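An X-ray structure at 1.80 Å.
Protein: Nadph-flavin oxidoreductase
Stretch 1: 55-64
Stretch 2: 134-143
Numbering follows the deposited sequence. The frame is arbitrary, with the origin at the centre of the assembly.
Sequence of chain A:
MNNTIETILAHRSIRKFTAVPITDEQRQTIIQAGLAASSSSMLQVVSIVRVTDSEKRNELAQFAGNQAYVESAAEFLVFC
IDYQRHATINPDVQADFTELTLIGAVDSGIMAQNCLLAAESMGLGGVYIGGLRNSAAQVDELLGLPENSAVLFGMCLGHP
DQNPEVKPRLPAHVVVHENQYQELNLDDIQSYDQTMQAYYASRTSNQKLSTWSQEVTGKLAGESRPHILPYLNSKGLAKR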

# COMPACT_ATOMS: atom_id res chain seq x y z
N GLU A 55 4.07 8.22 -27.47
CA GLU A 55 3.01 9.22 -27.58
C GLU A 55 2.10 9.15 -26.35
O GLU A 55 1.66 10.18 -25.86
CB GLU A 55 2.20 9.07 -28.87
CG GLU A 55 2.96 9.41 -30.17
CD GLU A 55 3.73 10.73 -30.09
OE1 GLU A 55 3.10 11.79 -29.90
OE2 GLU A 55 4.98 10.68 -30.20
N LYS A 56 1.86 7.94 -25.84
CA LYS A 56 1.03 7.77 -24.64
C LYS A 56 1.79 8.31 -23.42
O LYS A 56 1.19 8.92 -22.55
CB LYS A 56 0.64 6.31 -24.42
CG LYS A 56 -0.50 5.87 -25.31
CD LYS A 56 -1.11 4.56 -24.86
CE LYS A 56 -2.26 4.17 -25.77
NZ LYS A 56 -3.11 3.13 -25.12
N ARG A 57 3.12 8.15 -23.43
CA ARG A 57 4.02 8.64 -22.36
C ARG A 57 4.06 10.16 -22.28
O ARG A 57 4.20 10.72 -21.18
CB ARG A 57 5.45 8.17 -22.58
CG ARG A 57 5.70 6.75 -22.22
CD ARG A 57 6.16 6.61 -20.79
NE ARG A 57 7.01 5.43 -20.70
CZ ARG A 57 8.28 5.44 -20.33
NH1 ARG A 57 8.88 6.57 -19.98
NH2 ARG A 57 8.98 4.32 -20.39
N ASN A 58 3.99 10.82 -23.44
CA ASN A 58 4.00 12.28 -23.53
C ASN A 58 2.67 12.81 -22.96
O ASN A 58 2.66 13.75 -22.15
CB ASN A 58 4.22 12.73 -24.98
N GLU A 59 1.58 12.10 -23.29
CA GLU A 59 0.24 12.46 -22.81
C GLU A 59 0.13 12.21 -21.30
O GLU A 59 -0.48 13.02 -20.59
CB GLU A 59 -0.85 11.69 -23.57
CG GLU A 59 -0.98 12.08 -25.05
CD GLU A 59 -2.06 11.28 -25.81
OE1 GLU A 59 -3.23 11.70 -25.79
OE2 GLU A 59 -1.73 10.24 -26.44
N LEU A 60 0.76 11.14 -20.81
CA LEU A 60 0.74 10.81 -19.38
C LEU A 60 1.55 11.78 -18.52
O LEU A 60 1.16 12.08 -17.39
CB LEU A 60 1.18 9.36 -19.12
CG LEU A 60 0.13 8.29 -19.45
CD1 LEU A 60 0.76 6.93 -19.44
CD2 LEU A 60 -1.04 8.37 -18.49
N ALA A 61 2.63 12.33 -19.08
CA ALA A 61 3.46 13.31 -18.38
C ALA A 61 2.66 14.59 -18.14
O ALA A 61 2.73 15.17 -17.08
CB ALA A 61 4.74 13.61 -19.16
N GLN A 62 1.83 14.93 -19.12
CA GLN A 62 0.96 16.11 -19.05
C GLN A 62 -0.16 15.85 -18.05
O GLN A 62 -0.45 16.71 -17.21
CB GLN A 62 0.38 16.41 -20.44
CG GLN A 62 -0.49 17.65 -20.51
CD GLN A 62 -1.00 17.88 -21.90
OE1 GLN A 62 -0.23 18.15 -22.83
NE2 GLN A 62 -2.31 17.74 -22.07
N PHE A 63 -0.73 14.65 -18.11
CA PHE A 63 -1.81 14.27 -17.21
C PHE A 63 -1.37 14.13 -15.76
O PHE A 63 -2.20 14.15 -14.87
CB PHE A 63 -2.50 12.99 -17.70
CG PHE A 63 -3.40 13.18 -18.89
CD1 PHE A 63 -4.03 14.42 -19.14
CD2 PHE A 63 -3.62 12.12 -19.79
CE1 PHE A 63 -4.87 14.61 -20.27
CE2 PHE A 63 -4.46 12.29 -20.92
CZ PHE A 63 -5.08 13.54 -21.16
N ALA A 64 -0.06 14.03 -15.56
CA ALA A 64 0.54 13.93 -14.23
C ALA A 64 0.87 15.32 -13.68
O ALA A 64 1.32 15.44 -12.54
CB ALA A 64 1.81 13.07 -14.28
N ASN A 134 -5.24 13.57 -10.61
CA ASN A 134 -5.83 14.89 -10.86
C ASN A 134 -6.52 14.97 -12.25
O ASN A 134 -7.40 15.80 -12.48
CB ASN A 134 -4.78 16.00 -10.64
CG ASN A 134 -5.42 17.34 -10.31
OD1 ASN A 134 -6.31 17.42 -9.45
ND2 ASN A 134 -5.01 18.39 -11.02
N SER A 135 -6.15 14.03 -13.13
CA SER A 135 -6.71 13.88 -14.48
C SER A 135 -7.13 12.41 -14.63
O SER A 135 -6.94 11.81 -15.70
CB SER A 135 -5.66 14.23 -15.53
OG SER A 135 -5.39 15.62 -15.56
N ALA A 136 -7.73 11.85 -13.58
CA ALA A 136 -8.15 10.44 -13.52
C ALA A 136 -8.97 9.88 -14.68
O ALA A 136 -8.56 8.90 -15.29
CB ALA A 136 -8.83 10.15 -12.20
N ALA A 137 -10.08 10.55 -15.03
CA ALA A 137 -10.96 10.13 -16.13
C ALA A 137 -10.24 10.11 -17.50
O ALA A 137 -10.44 9.18 -18.30
CB ALA A 137 -12.19 11.01 -16.19
N GLN A 138 -9.36 11.08 -17.73
CA GLN A 138 -8.60 11.15 -18.98
C GLN A 138 -7.53 10.05 -19.09
O GLN A 138 -7.35 9.47 -20.16
CB GLN A 138 -7.98 12.53 -19.15
CG GLN A 138 -8.98 13.70 -19.15
CD GLN A 138 -8.98 14.46 -17.82
OE1 GLN A 138 -9.50 13.97 -16.80
NE2 GLN A 138 -8.36 15.64 -17.82
N VAL A 139 -6.86 9.75 -17.98
CA VAL A 139 -5.83 8.69 -17.92
C VAL A 139 -6.50 7.33 -18.11
O VAL A 139 -6.00 6.48 -18.85
CB VAL A 139 -5.06 8.74 -16.55
CG1 VAL A 139 -4.14 7.52 -16.37
CG2 VAL A 139 -4.25 10.00 -16.46
N ASP A 140 -7.66 7.16 -17.46
CA ASP A 140 -8.48 5.94 -17.51
C ASP A 140 -8.92 5.61 -18.95
O ASP A 140 -8.86 4.45 -19.36
CB ASP A 140 -9.69 6.13 -16.60
CG ASP A 140 -10.55 4.89 -16.47
OD1 ASP A 140 -11.28 4.57 -17.42
OD2 ASP A 140 -10.52 4.26 -15.39
N GLU A 141 -9.33 6.63 -19.70
CA GLU A 141 -9.75 6.46 -21.08
C GLU A 141 -8.56 6.16 -21.99
O GLU A 141 -8.66 5.31 -22.88
CB GLU A 141 -10.50 7.71 -21.57
N LEU A 142 -7.42 6.80 -21.71
CA LEU A 142 -6.18 6.62 -22.50
C LEU A 142 -5.66 5.19 -22.43
O LEU A 142 -5.25 4.62 -23.45
CB LEU A 142 -5.10 7.60 -22.02
CG LEU A 142 -3.75 7.69 -22.76
CD1 LEU A 142 -3.98 7.99 -24.24
CD2 LEU A 142 -2.91 8.76 -22.12
N LEU A 143 -5.77 4.60 -21.24
CA LEU A 143 -5.33 3.23 -21.00
C LEU A 143 -6.40 2.17 -21.30
O LEU A 143 -6.13 0.97 -21.24
CB LEU A 143 -4.80 3.08 -19.56
CG LEU A 143 -3.60 3.98 -19.20
CD1 LEU A 143 -3.20 3.75 -17.77
CD2 LEU A 143 -2.41 3.74 -20.12

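The two stretches pack as a pair of nearly antiparallel helices, 55-63 and 136-142, whose N-to-C directions differ by 166° and whose axes approach to 10.4 Å. In this arrangement the C-terminal end of the first helix meets the start of the second, with F63 CA 5.6 Å from S135 CA, while K56 CA lies 7.6 Å from L142 CA at the other end. Each helix is held by its own i to i+4 hydrogen bonds, among them L60 N to K56 O (2.9 Å) and D140 N to A136 O (2.9 Å), so the backbones are largely satisfied internally and side chains do most of the work between them. The contact between them buries 487 Å², both sides summed.

Apolar packing dominates. L142 is the knob of the interface, its side chain seated in a hole formed by K56, E59, L60 and F63. L142 CD2 lies 3.9 Å from E59 CB and 4.1 Å from L60 CG, and L142 CD1 is 4.2 Å from K56 CG. The lysine and glutamate thus contribute aliphatic carbon to the hole despite their charged ends. One turn earlier in the second helix, V139 packs against L60 and F63: V139 CG1 is 3.9 Å from L60 CD2, and V139 CG2 is 3.7 Å from F63 CB. L60 leaves its backbone sideways to the partner helix, but the end of its side chain comes nearer and so reaches both V139 and L142.

F63 supplies the aromatic contacts. Q138 CB sits over one face of the F63 ring, 3.9 Å from its centroid and 21° off the ring normal, a CH-pi arrangement that places aliphatic hydrogens against the pi cloud. L142 CD2 instead approaches the ring edge, 4.0 Å from F63 CE2, so that ring and leucine meet through van der Waals contact. S135, at the N-cap position of the second helix, also packs here: its CB is 3.5 Å from F63 O and 4.0 Å from F63 CD1. Its side chain makes no capping bond.

The one hydrogen bond across the stretches is polar side chain to backbone. K56 NZ donates to L142 O over 3.1 Å, the lysine reaching the carbonyl through a side chain extended beyond chi1 (chi2 to chi4 all t). The same lysine therefore joins the helices twice, through its methylene carbons beside L142 and through its terminal amine.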